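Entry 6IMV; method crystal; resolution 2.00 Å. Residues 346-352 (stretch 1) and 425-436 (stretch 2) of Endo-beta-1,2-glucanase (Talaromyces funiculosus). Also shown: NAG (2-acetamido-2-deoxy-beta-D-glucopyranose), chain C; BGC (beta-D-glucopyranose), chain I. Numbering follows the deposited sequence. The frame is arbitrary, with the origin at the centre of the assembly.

Stretch 1 (346-352) SINNVTD
Stretch 2 425-436: TGVSALLTWDSK

Three direct hydrogen bonds join the two stretches, all between residues 349-351 and 427-429. Ala429 N donates to Thr351 OG1 at 2.8 Å, with an angle of 151° at the hydrogen. Thr351 N donates to Val427 O at 2.9 Å and 164°. Ser428 OG donates to Asn349 O, also at 2.9 Å. Thr351 thus binds through both backbone and side chain. Its CA-to-CB bond points toward stretch 2, and chi1 is m (-62°). Ser428 has chi1 t (-174°), which carries OG to the carbonyl of Asn349.

The backbones are closest here, with Val350 CA 3.8 Å from Ser428 CA. Both segments are extended: phi/psi is -62/156 at Val350, -80/138 at Thr351, -141/147 at Val427 and -86/103 at Ser428. Val350 CA also makes a CA-H...O contact with Val427 O at 3.4 Å.

Two waters extend this network. Water 1 donates to Thr351 O at 2.7 Å and accepts from Val427 N at 3.0 Å, so it bridges two backbones. Water 2 lies 2.8 Å from Thr351 OG1 and donates to Ala429 O at 2.9 Å.

Asn349 points its CA-to-CB bond away from stretch 2, with chi1 t and chi2 -11°. Its OD1 accepts from Val350 N at 2.8 Å. Its ND2 is covalently bonded to NAG C1 at 1.4 Å, so this asparagine carries the glycan. Val350 points sideways with chi1 m, and its CG1 packs 3.6 Å from Gly426 C. Gly426 (-161/156) leaves room for it: an ideal CB would lie a tight 3.1 Å from Val350 CG1.

Asn348 points toward stretch 2, with phi/psi -66/143, chi1 m and chi2 -78°. Its ND2 lies 3.4 Å from Leu430 CD2 and 4.0 Å from Thr432 CG2. The same ND2 donates to BGC O4 at 2.9 Å and 169°, so the buried amide has a polar partner beside these methyls. Leu430 (-153/151) has chi1 t and chi2 p; Thr432 (-138/156) has chi1 p.

Further along, the chains separate, and Ile347 CA is 7.2 Å from Ser435 CA. Ile347 (-164/154; chi1 t, chi2 p) starts sideways, but its end comes nearer, with CD1 3.6 Å from Ser435 CB. Thr432 occupies the N-cap position; its OG1 accepts from Ser435 N at 3.2 Å. Ser435 (-88/-3) has chi1 p. The two stretches together bury 393 Å², and every residue that touches across them is buried.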

ATOM      1  N   SER A 346       7.734  -7.575  -1.303  1.00 11.43           N
ATOM      2  CA  SER A 346       8.328  -6.953  -2.473  1.00 11.82           C
ATOM      3  C   SER A 346       8.977  -5.625  -2.054  1.00 12.22           C
ATOM      4  O   SER A 346       8.355  -4.805  -1.352  1.00 12.47           O
ATOM      5  CB  SER A 346       7.303  -6.739  -3.565  1.00 12.29           C
ATOM      6  OG  SER A 346       6.598  -7.937  -3.862  1.00 12.23           O
ATOM      7  N   ILE A 347      10.226  -5.413  -2.475  1.00 12.05           N
ATOM      8  CA  ILE A 347      11.057  -4.347  -1.906  1.00 12.18           C
ATOM      9  C   ILE A 347      12.264  -4.077  -2.815  1.00 12.51           C
ATOM     10  O   ILE A 347      12.724  -4.965  -3.553  1.00 12.09           O
ATOM     11  CB  ILE A 347      11.502  -4.743  -0.479  1.00 12.05           C
ATOM     12  CG1 ILE A 347      12.038  -3.556   0.315  1.00 12.03           C
ATOM     13  CG2 ILE A 347      12.516  -5.888  -0.498  1.00 11.85           C
ATOM     14  CD1 ILE A 347      10.983  -2.546   0.683  1.00 12.50           C
ATOM     15  N   ASN A 348      12.783  -2.846  -2.737  1.00 12.91           N
ATOM     16  CA  ASN A 348      14.054  -2.484  -3.344  1.00 13.12           C
ATOM     17  C   ASN A 348      15.184  -3.240  -2.643  1.00 13.59           C
ATOM     18  O   ASN A 348      15.165  -3.448  -1.423  1.00 13.38           O
ATOM     19  CB  ASN A 348      14.307  -0.975  -3.316  1.00 12.89           C
ATOM     20  CG  ASN A 348      13.508  -0.258  -4.380  1.00 13.23           C
ATOM     21  OD1 ASN A 348      13.880  -0.277  -5.554  1.00 13.27           O
ATOM     22  ND2 ASN A 348      12.389   0.327  -3.991  1.00 12.98           N
ATOM     23  N   ASN A 349      16.165  -3.636  -3.459  1.00 14.14           N
ATOM     24  CA  ASN A 349      17.370  -4.315  -3.039  1.00 14.43           C
ATOM     25  C   ASN A 349      18.318  -3.293  -2.406  1.00 14.50           C
ATOM     26  O   ASN A 349      18.047  -2.078  -2.419  1.00 14.04           O
ATOM     27  CB  ASN A 349      18.024  -5.007  -4.237  1.00 15.61           C
ATOM     28  CG  ASN A 349      18.849  -6.229  -3.887  1.00 16.58           C
ATOM     29  OD1 ASN A 349      19.131  -6.496  -2.715  1.00 16.66           O
ATOM     30  ND2 ASN A 349      19.235  -6.968  -4.916  1.00 18.11           N
ATOM     31  N   VAL A 350      19.441  -3.795  -1.888  1.00 14.46           N
ATOM     32  CA  VAL A 350      20.453  -2.986  -1.215  1.00 14.59           C
ATOM     33  C   VAL A 350      21.058  -1.959  -2.181  1.00 14.51           C
ATOM     34  O   VAL A 350      21.058  -2.129  -3.409  1.00 14.27           O
ATOM     35  CB  VAL A 350      21.557  -3.863  -0.600  1.00 15.04           C
ATOM     36  CG1 VAL A 350      21.003  -4.839   0.415  1.00 15.92           C
ATOM     37  CG2 VAL A 350      22.361  -4.610  -1.656  1.00 15.54           C
ATOM     38  N   THR A 351      21.584  -0.891  -1.580  1.00 14.42           N
ATOM     39  CA  THR A 351      22.402   0.091  -2.230  1.00 14.59           C
ATOM     40  C   THR A 351      23.831  -0.452  -2.349  1.00 15.37           C
ATOM     41  O   THR A 351      24.360  -1.043  -1.412  1.00 14.78           O
ATOM     42  CB  THR A 351      22.415   1.402  -1.429  1.00 14.40           C
ATOM     43  OG1 THR A 351      21.078   1.901  -1.379  1.00 14.35           O
ATOM     44  CG2 THR A 351      23.338   2.448  -2.019  1.00 14.34           C
ATOM     45  N   ASP A 352      24.437  -0.228  -3.515  1.00 16.62           N
ATOM     46  CA  ASP A 352      25.861  -0.364  -3.697  1.00 17.78           C
ATOM     47  C   ASP A 352      26.519   0.911  -3.174  1.00 17.93           C
ATOM     48  O   ASP A 352      26.388   1.965  -3.790  1.00 17.80           O
ATOM     49  CB  ASP A 352      26.209  -0.614  -5.163  1.00 18.48           C
ATOM     50  CG  ASP A 352      27.701  -0.801  -5.400  1.00 20.35           C
ATOM     51  OD1 ASP A 352      28.488  -0.535  -4.465  1.00 20.34           O
ATOM     52  OD2 ASP A 352      28.062  -1.236  -6.508  1.00 22.49           O
ATOM     53  N   THR A 425      24.640  -7.424   6.021  1.00 17.61           N
ATOM     54  CA  THR A 425      25.838  -7.009   5.275  1.00 17.80           C
ATOM     55  C   THR A 425      25.517  -5.894   4.270  1.00 17.15           C
ATOM     56  O   THR A 425      26.407  -5.387   3.597  1.00 17.03           O
ATOM     57  CB  THR A 425      26.469  -8.183   4.514  1.00 18.72           C
ATOM     58  OG1 THR A 425      25.510  -8.662   3.568  1.00 18.00           O
ATOM     59  CG2 THR A 425      26.915  -9.306   5.429  1.00 19.39           C
ATOM     60  N   GLY A 426      24.242  -5.527   4.145  1.00 16.10           N
ATOM     61  CA  GLY A 426      23.818  -4.511   3.202  1.00 15.74           C
ATOM     62  C   GLY A 426      22.455  -3.937   3.554  1.00 15.30           C
ATOM     63  O   GLY A 426      21.649  -4.592   4.205  1.00 14.40           O
ATOM     64  N   VAL A 427      22.212  -2.712   3.086  1.00 15.01           N
ATOM     65  CA  VAL A 427      20.993  -1.975   3.340  1.00 15.07           C
ATOM     66  C   VAL A 427      20.605  -1.237   2.052  1.00 14.90           C
ATOM     67  O   VAL A 427      21.477  -0.831   1.275  1.00 13.71           O
ATOM     68  CB  VAL A 427      21.204  -1.018   4.533  1.00 15.78           C
ATOM     69  CG1 VAL A 427      20.171   0.081   4.590  1.00 17.12           C
ATOM     70  CG2 VAL A 427      21.243  -1.760   5.858  1.00 15.41           C
ATOM     71  N   SER A 428      19.294  -1.092   1.824  1.00 14.14           N
ATOM     72  CA  SER A 428      18.768  -0.214   0.782  1.00 13.55           C
ATOM     73  C   SER A 428      18.652   1.195   1.360  1.00 13.41           C
ATOM     74  O   SER A 428      17.738   1.467   2.134  1.00 13.01           O
ATOM     75  CB  SER A 428      17.437  -0.699   0.265  1.00 13.48           C
ATOM     76  OG  SER A 428      17.010   0.088  -0.836  1.00 13.86           O
ATOM     77  N   ALA A 429      19.598   2.070   1.003  1.00 12.90           N
ATOM     78  CA  ALA A 429      19.657   3.425   1.556  1.00 12.66           C
ATOM     79  C   ALA A 429      18.664   4.293   0.781  1.00 12.09           C
ATOM     80  O   ALA A 429      19.030   5.092  -0.093  1.00 11.98           O
ATOM     81  CB  ALA A 429      21.074   3.941   1.486  1.00 13.53           C
ATOM     82  N   LEU A 430      17.383   4.064   1.076  1.00 11.55           N
ATOM     83  CA  LEU A 430      16.298   4.521   0.261  1.00 11.50           C
ATOM     84  C   LEU A 430      15.058   4.709   1.142  1.00 11.30           C
ATOM     85  O   LEU A 430      14.917   4.044   2.178  1.00 10.69           O
ATOM     86  CB  LEU A 430      16.074   3.462  -0.825  1.00 11.65           C
ATOM     87  CG  LEU A 430      14.993   3.768  -1.863  1.00 11.68           C
ATOM     88  CD1 LEU A 430      15.455   4.862  -2.805  1.00 11.69           C
ATOM     89  CD2 LEU A 430      14.617   2.519  -2.640  1.00 11.70           C
ATOM     90  N   LEU A 431      14.189   5.639   0.728  1.00 11.07           N
ATOM     91  CA  LEU A 431      12.862   5.826   1.297  1.00 11.31           C
ATOM     92  C   LEU A 431      11.827   5.687   0.174  1.00 11.33           C
ATOM     93  O   LEU A 431      12.006   6.295  -0.869  1.00 11.87           O
ATOM     94  CB  LEU A 431      12.754   7.226   1.911  1.00 11.07           C
ATOM     95  CG  LEU A 431      13.943   7.713   2.735  1.00 11.35           C
ATOM     96  CD1 LEU A 431      13.805   9.204   3.004  1.00 11.04           C
ATOM     97  CD2 LEU A 431      14.080   6.931   4.035  1.00 10.98           C
ATOM     98  N   THR A 432      10.749   4.926   0.402  1.00 10.84           N
ATOM     99  CA  THR A 432       9.608   4.914  -0.507  1.00 11.10           C
ATOM    100  C   THR A 432       8.304   4.929   0.294  1.00 10.69           C
ATOM    101  O   THR A 432       8.282   4.508   1.452  1.00 10.34           O
ATOM    102  CB  THR A 432       9.629   3.699  -1.448  1.00 11.52           C
ATOM    103  OG1 THR A 432       9.467   2.513  -0.672  1.00 11.44           O
ATOM    104  CG2 THR A 432      10.904   3.599  -2.265  1.00 11.95           C
ATOM    105  N   TRP A 433       7.225   5.406  -0.342  1.00 10.93           N
ATOM    106  CA  TRP A 433       5.878   5.347   0.238  1.00 11.28           C
ATOM    107  C   TRP A 433       5.539   3.901   0.593  1.00 11.80           C
ATOM    108  O   TRP A 433       5.037   3.634   1.695  1.00 11.72           O
ATOM    109  CB  TRP A 433       4.814   5.926  -0.703  1.00 11.11           C
ATOM    110  CG  TRP A 433       4.893   7.409  -0.854  1.00 11.41           C
ATOM    111  CD1 TRP A 433       5.684   8.095  -1.724  1.00 11.36           C
ATOM    112  CD2 TRP A 433       4.172   8.399  -0.097  1.00 11.68           C
ATOM    113  NE1 TRP A 433       5.495   9.438  -1.577  1.00 11.44           N
ATOM    114  CE2 TRP A 433       4.576   9.661  -0.585  1.00 11.70           C
ATOM    115  CE3 TRP A 433       3.225   8.345   0.930  1.00 11.47           C
ATOM    116  CZ2 TRP A 433       4.073  10.855  -0.068  1.00 11.66           C
ATOM    117  CZ3 TRP A 433       2.732   9.526   1.441  1.00 11.69           C
ATOM    118  CH2 TRP A 433       3.159  10.761   0.956  1.00 11.70           C
ATOM    119  N   ASP A 434       5.804   2.993  -0.359  1.00 11.80           N
ATOM    120  CA  ASP A 434       5.458   1.571  -0.235  1.00 12.41           C
ATOM    121  C   ASP A 434       6.086   0.962   1.033  1.00 11.95           C
ATOM    122  O   ASP A 434       5.415   0.199   1.736  1.00 11.75           O
ATOM    123  CB  ASP A 434       5.851   0.793  -1.499  1.00 13.79           C
ATOM    124  CG  ASP A 434       4.868   0.924  -2.658  1.00 14.92           C
ATOM    125  OD1 ASP A 434       4.626   2.046  -3.103  1.00 16.44           O
ATOM    126  OD2 ASP A 434       4.376  -0.117  -3.142  1.00 16.76           O
ATOM    127  N   SER A 435       7.354   1.283   1.329  1.00 11.56           N
ATOM    128  CA  SER A 435       8.083   0.625   2.444  1.00 12.03           C
ATOM    129  C   SER A 435       7.873   1.338   3.787  1.00 11.50           C
ATOM    130  O   SER A 435       8.375   0.876   4.798  1.00 11.68           O
ATOM    131  CB  SER A 435       9.569   0.478   2.151  1.00 11.87           C
ATOM    132  OG  SER A 435      10.255   1.705   2.316  1.00 11.84           O
ATOM    133  N   LYS A 436       7.137   2.456   3.804  1.00 11.51           N
ATOM    134  CA  LYS A 436       7.076   3.302   5.007  1.00 11.16           C
ATOM    135  C   LYS A 436       5.636   3.673   5.379  1.00 11.34           C
ATOM    136  O   LYS A 436       5.236   3.539   6.543  1.00 11.05           O
ATOM    137  CB  LYS A 436       7.897   4.566   4.777  1.00 10.94           C
ATOM    138  CG  LYS A 436       9.399   4.348   4.702  1.00 10.79           C
ATOM    139  CD  LYS A 436      10.153   5.587   4.262  1.00 10.88           C
ATOM    140  CE  LYS A 436      10.072   6.736   5.240  1.00 10.72           C
ATOM    141  NZ  LYS A 436      10.537   6.322   6.584  1.00 10.88           N
TER
HETATM  142  C1  NAG C   1      20.020  -8.168  -4.796  1.00 20.22           C
HETATM  143  C2  NAG C   1      19.960  -8.917  -6.113  1.00 20.86           C
HETATM  144  C3  NAG C   1      20.708 -10.234  -5.956  1.00 22.20           C
HETATM  145  C4  NAG C   1      22.148  -9.966  -5.569  1.00 23.74           C
HETATM  146  C5  NAG C   1      22.215  -9.045  -4.358  1.00 22.89           C
HETATM  147  C6  NAG C   1      23.651  -8.585  -4.125  1.00 22.92           C
HETATM  148  C7  NAG C   1      17.888  -8.332  -7.290  1.00 21.22           C
HETATM  149  C8  NAG C   1      16.522  -8.821  -7.678  1.00 21.68           C
HETATM  150  N2  NAG C   1      18.589  -9.156  -6.521  1.00 20.49           N
HETATM  151  O3  NAG C   1      20.657 -10.965  -7.168  1.00 20.93           O
HETATM  152  O4  NAG C   1      22.744 -11.228  -5.230  1.00 29.07           O
HETATM  153  O5  NAG C   1      21.386  -7.885  -4.508  1.00 20.65           O
HETATM  154  O6  NAG C   1      23.682  -7.826  -2.922  1.00 23.42           O
HETATM  155  O7  NAG C   1      18.318  -7.252  -7.656  1.00 22.24           O
HETATM  156  C2  BGC I 606       9.812   0.114  -8.989  1.00 31.72           C
HETATM  157  C3  BGC I 606      10.702   0.875  -7.992  1.00 30.71           C
HETATM  158  C4  BGC I 606       9.900   1.410  -6.788  1.00 29.67           C
HETATM  159  C5  BGC I 606       9.002   0.300  -6.222  1.00 29.64           C
HETATM  160  C6  BGC I 606       8.114   0.770  -5.067  1.00 29.06           C
HETATM  161  C1  BGC I 606       8.950  -0.911  -8.265  1.00 31.07           C
HETATM  162  O1  BGC I 606       8.068  -1.630  -9.130  1.00 34.31           O
HETATM  163  O2  BGC I 606      10.641  -0.579  -9.905  1.00 32.41           O
HETATM  164  O3  BGC I 606      11.375   1.956  -8.640  1.00 30.34           O
HETATM  165  O4  BGC I 606      10.769   1.930  -5.761  1.00 24.55           O
HETATM  166  O5  BGC I 606       8.181  -0.243  -7.264  1.00 31.58           O
HETATM  167  O6  BGC I 606       7.191   1.740  -5.556  1.00 29.47           O
HETATM  168  O   HOH W   1      24.333  -2.340   0.993  1.00 12.85           O
HETATM  169  O   HOH W   2      20.533   4.437  -2.538  1.00 18.30           O